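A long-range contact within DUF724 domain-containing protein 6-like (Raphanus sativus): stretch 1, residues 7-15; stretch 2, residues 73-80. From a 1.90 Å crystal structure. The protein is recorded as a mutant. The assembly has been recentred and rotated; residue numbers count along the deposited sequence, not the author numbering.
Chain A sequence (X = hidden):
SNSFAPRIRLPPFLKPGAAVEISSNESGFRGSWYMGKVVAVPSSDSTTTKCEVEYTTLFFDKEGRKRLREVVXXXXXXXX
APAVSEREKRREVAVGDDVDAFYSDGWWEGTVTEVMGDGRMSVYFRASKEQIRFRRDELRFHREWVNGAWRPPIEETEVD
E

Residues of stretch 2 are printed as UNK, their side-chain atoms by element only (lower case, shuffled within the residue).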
# COMPACT_ATOMS: atom_id res chain seq x y z
N ARG A 7 -8.63 12.99 23.00
CA ARG A 7 -7.22 13.08 23.33
C ARG A 7 -6.29 13.15 22.12
O ARG A 7 -5.39 13.99 22.09
CB ARG A 7 -6.80 11.90 24.20
CG ARG A 7 -5.36 11.99 24.59
CD ARG A 7 -4.83 10.75 25.24
NE ARG A 7 -5.91 9.87 25.68
CZ ARG A 7 -5.75 8.57 25.92
NH1 ARG A 7 -6.78 7.82 26.31
NH2 ARG A 7 -4.53 8.03 25.76
N ILE A 8 -6.46 12.28 21.12
CA ILE A 8 -5.61 12.42 19.94
C ILE A 8 -6.31 13.13 18.79
O ILE A 8 -7.51 12.96 18.56
CB ILE A 8 -5.05 11.06 19.43
CG1 ILE A 8 -6.14 10.24 18.73
CG2 ILE A 8 -4.33 10.30 20.55
CD1 ILE A 8 -5.60 9.02 18.05
N ARG A 9 -5.55 13.96 18.09
CA ARG A 9 -6.04 14.70 16.93
C ARG A 9 -5.76 13.88 15.69
O ARG A 9 -4.63 13.87 15.20
CB ARG A 9 -5.34 16.05 16.82
CG ARG A 9 -5.94 17.03 15.81
CD ARG A 9 -6.14 18.40 16.49
NE ARG A 9 -7.24 19.19 15.94
CZ ARG A 9 -7.10 20.11 14.99
NH1 ARG A 9 -5.91 20.34 14.46
NH2 ARG A 9 -8.16 20.79 14.57
N LEU A 10 -6.78 13.20 15.19
CA LEU A 10 -6.61 12.35 14.02
C LEU A 10 -6.39 13.16 12.77
O LEU A 10 -6.94 14.26 12.63
CB LEU A 10 -7.83 11.47 13.80
CG LEU A 10 -8.19 10.35 14.76
CD1 LEU A 10 -9.47 9.71 14.25
CD2 LEU A 10 -7.07 9.34 14.77
N PRO A 11 -5.63 12.61 11.81
CA PRO A 11 -5.62 13.19 10.47
C PRO A 11 -7.05 13.25 9.93
O PRO A 11 -7.80 12.30 10.14
CB PRO A 11 -4.78 12.19 9.65
CG PRO A 11 -4.00 11.43 10.64
CD PRO A 11 -4.79 11.40 11.92
N PRO A 12 -7.41 14.34 9.25
CA PRO A 12 -8.76 14.51 8.68
C PRO A 12 -9.26 13.36 7.76
O PRO A 12 -10.46 13.07 7.75
CB PRO A 12 -8.63 15.81 7.88
CG PRO A 12 -7.65 16.61 8.69
CD PRO A 12 -6.61 15.58 9.13
N PHE A 13 -8.37 12.71 7.02
CA PHE A 13 -8.85 11.66 6.12
C PHE A 13 -9.33 10.42 6.88
O PHE A 13 -10.04 9.58 6.33
CB PHE A 13 -7.77 11.25 5.11
CG PHE A 13 -6.70 10.37 5.68
CD1 PHE A 13 -5.56 10.92 6.25
CD2 PHE A 13 -6.81 8.98 5.64
CE1 PHE A 13 -4.55 10.11 6.78
CE2 PHE A 13 -5.81 8.16 6.15
CZ PHE A 13 -4.69 8.73 6.74
N LEU A 14 -8.94 10.31 8.14
CA LEU A 14 -9.22 9.09 8.88
C LEU A 14 -10.59 9.15 9.52
O LEU A 14 -10.77 9.78 10.56
CB LEU A 14 -8.13 8.86 9.94
CG LEU A 14 -7.47 7.51 10.17
CD1 LEU A 14 -7.29 6.70 8.87
CD2 LEU A 14 -6.12 7.69 10.90
N LYS A 15 -11.57 8.50 8.89
CA LYS A 15 -12.89 8.38 9.49
C LYS A 15 -13.48 7.02 9.12
O LYS A 15 -13.05 6.41 8.12
CB LYS A 15 -13.81 9.52 9.02
CG LYS A 15 -14.05 9.54 7.52
CD LYS A 15 -14.85 10.76 7.08
CE LYS A 15 -14.02 12.03 7.21
NZ LYS A 15 -14.73 13.20 6.63
N UNK A 73 -2.05 0.96 14.36
CA UNK A 73 -1.67 2.32 14.74
C UNK A 73 -2.09 3.30 13.65
O UNK A 73 -2.05 2.98 12.46
c UNK A 73 -0.16 2.43 14.96
o UNK A 73 1.49 1.13 16.08
o UNK A 73 -0.40 1.44 17.14
c UNK A 73 0.34 1.60 16.15
N UNK A 74 -2.48 4.51 14.06
CA UNK A 74 -2.72 5.55 13.07
C UNK A 74 -1.56 5.69 12.06
O UNK A 74 -1.79 5.81 10.85
c UNK A 74 -4.31 6.82 14.52
c UNK A 74 -2.95 8.04 12.79
c UNK A 74 -2.97 6.89 13.79
N UNK A 75 -0.32 5.63 12.54
CA UNK A 75 0.84 5.81 11.68
C UNK A 75 1.03 4.70 10.63
O UNK A 75 1.90 4.82 9.77
N UNK A 76 0.21 3.65 10.70
CA UNK A 76 0.26 2.58 9.68
C UNK A 76 -0.61 2.91 8.46
O UNK A 76 -0.57 2.21 7.46
o UNK A 76 -0.09 -0.70 12.96
c UNK A 76 0.79 0.68 11.24
c UNK A 76 0.31 -0.64 11.81
c UNK A 76 -0.19 1.26 10.27
n UNK A 76 0.32 -1.69 10.99
N UNK A 77 -1.39 3.99 8.54
CA UNK A 77 -2.39 4.27 7.51
C UNK A 77 -2.05 5.51 6.70
O UNK A 77 -1.46 6.45 7.24
c UNK A 77 -4.26 3.28 8.98
c UNK A 77 -4.25 2.00 8.12
c UNK A 77 -3.78 4.46 8.14
c UNK A 77 -5.65 3.52 9.59
N UNK A 78 -2.42 5.50 5.42
CA UNK A 78 -2.37 6.72 4.62
C UNK A 78 -3.54 6.71 3.65
O UNK A 78 -4.22 5.69 3.53
c UNK A 78 -1.05 6.85 3.89
n UNK A 78 0.53 5.18 0.83
c UNK A 78 0.53 5.83 2.17
n UNK A 78 1.45 4.70 -1.23
c UNK A 78 1.54 5.28 -0.04
c UNK A 78 -0.87 5.78 2.76
n UNK A 78 2.64 5.96 0.28
N UNK A 79 -3.85 7.86 3.00
CA UNK A 79 -4.99 7.80 2.11
C UNK A 79 -4.61 6.99 0.86
O UNK A 79 -3.42 6.78 0.67
c UNK A 79 -3.27 9.21 3.06
c UNK A 79 -4.46 10.08 2.73
c UNK A 79 -5.27 9.30 1.76
N UNK A 80 -5.60 6.59 0.05
CA UNK A 80 -5.30 6.02 -1.27
C UNK A 80 -4.35 6.90 -2.06
O UNK A 80 -4.48 8.11 -2.05
c UNK A 80 -6.67 5.99 -1.96
c UNK A 80 -7.64 5.99 -0.85
c UNK A 80 -7.04 6.83 0.21

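Position 73 carries two side-chain carbons, the second bearing two oxygens. This is a short carboxylate, and it stays out of reach of stretch 1. The residue is Asp73.

Position 74 has three side-chain carbons: one bonded to CA and two branching from it. CA-to-CB points toward stretch 1, and the two methyl carbons meet Ile8, Leu10, Pro11 and Leu14. The fork at CB is that of valine. The residue is Val74. Its CG2 lies 3.7 Å from Leu10 CD2, and its CG1 lies 3.7 Å from Leu14 CD2 and 3.9 Å from Pro11 CD. Ile8 is more distant.

Position 75 has no side-chain atoms and touches nothing on stretch 1. It is Gly75. An ideal CB would point away from stretch 1 and would find room there, so this contact does not demand the glycine.

Position 76 has three carbons in a row, the third carrying one oxygen and one nitrogen. The chain does not reach stretch 1. This is the longer amide, Gln76. Its OE1 instead accepts a hydrogen bond from Asp73 N at 2.9 Å, and Gln76 N donates to Asp73 O, also at 2.9 Å. These two bonds tie the ends of this short turn together.

Position 77 has four carbons, forked at the second. CA-to-CB points toward stretch 1, and one terminal carbon packs against Leu14. The pattern is leucine, as the branch comes one atom beyond CB. The residue is Leu77, with CD1 3.6 Å from Leu14 CD1.

Position 78 has three carbons, a nitrogen, then a carbon carrying two more nitrogens. CA-to-CB points away from stretch 1, and the backbone makes the contact, with Phe13. This is a guanidinium chain, Arg78. Its nitrogens are hydrogen-bonded elsewhere in the structure. Arg78 C lies 3.7 Å from Phe13 CE2.

Position 79 has three carbons closing a ring onto the backbone N. One ring carbon lies over a face of the Phe13 ring. The residue is Pro79. Its CG sits 3.7 Å from the Phe13 ring centroid and 12° off the normal, a CH-pi contact.

Position 80 has the same closed ring of three carbons. It makes no contact with stretch 1. The residue is Pro80.

The contact is apolar, with no hydrogen bond across it. Val74 and Leu77 both pack on Leu14, while Pro79 covers a face of Phe13. A type I turn from Pro11 to Leu14, with Leu14 N hydrogen-bonded to Pro11 O at 3.0 Å, holds the backbone here.

Stretch 2 73-80: DVGQLRPP
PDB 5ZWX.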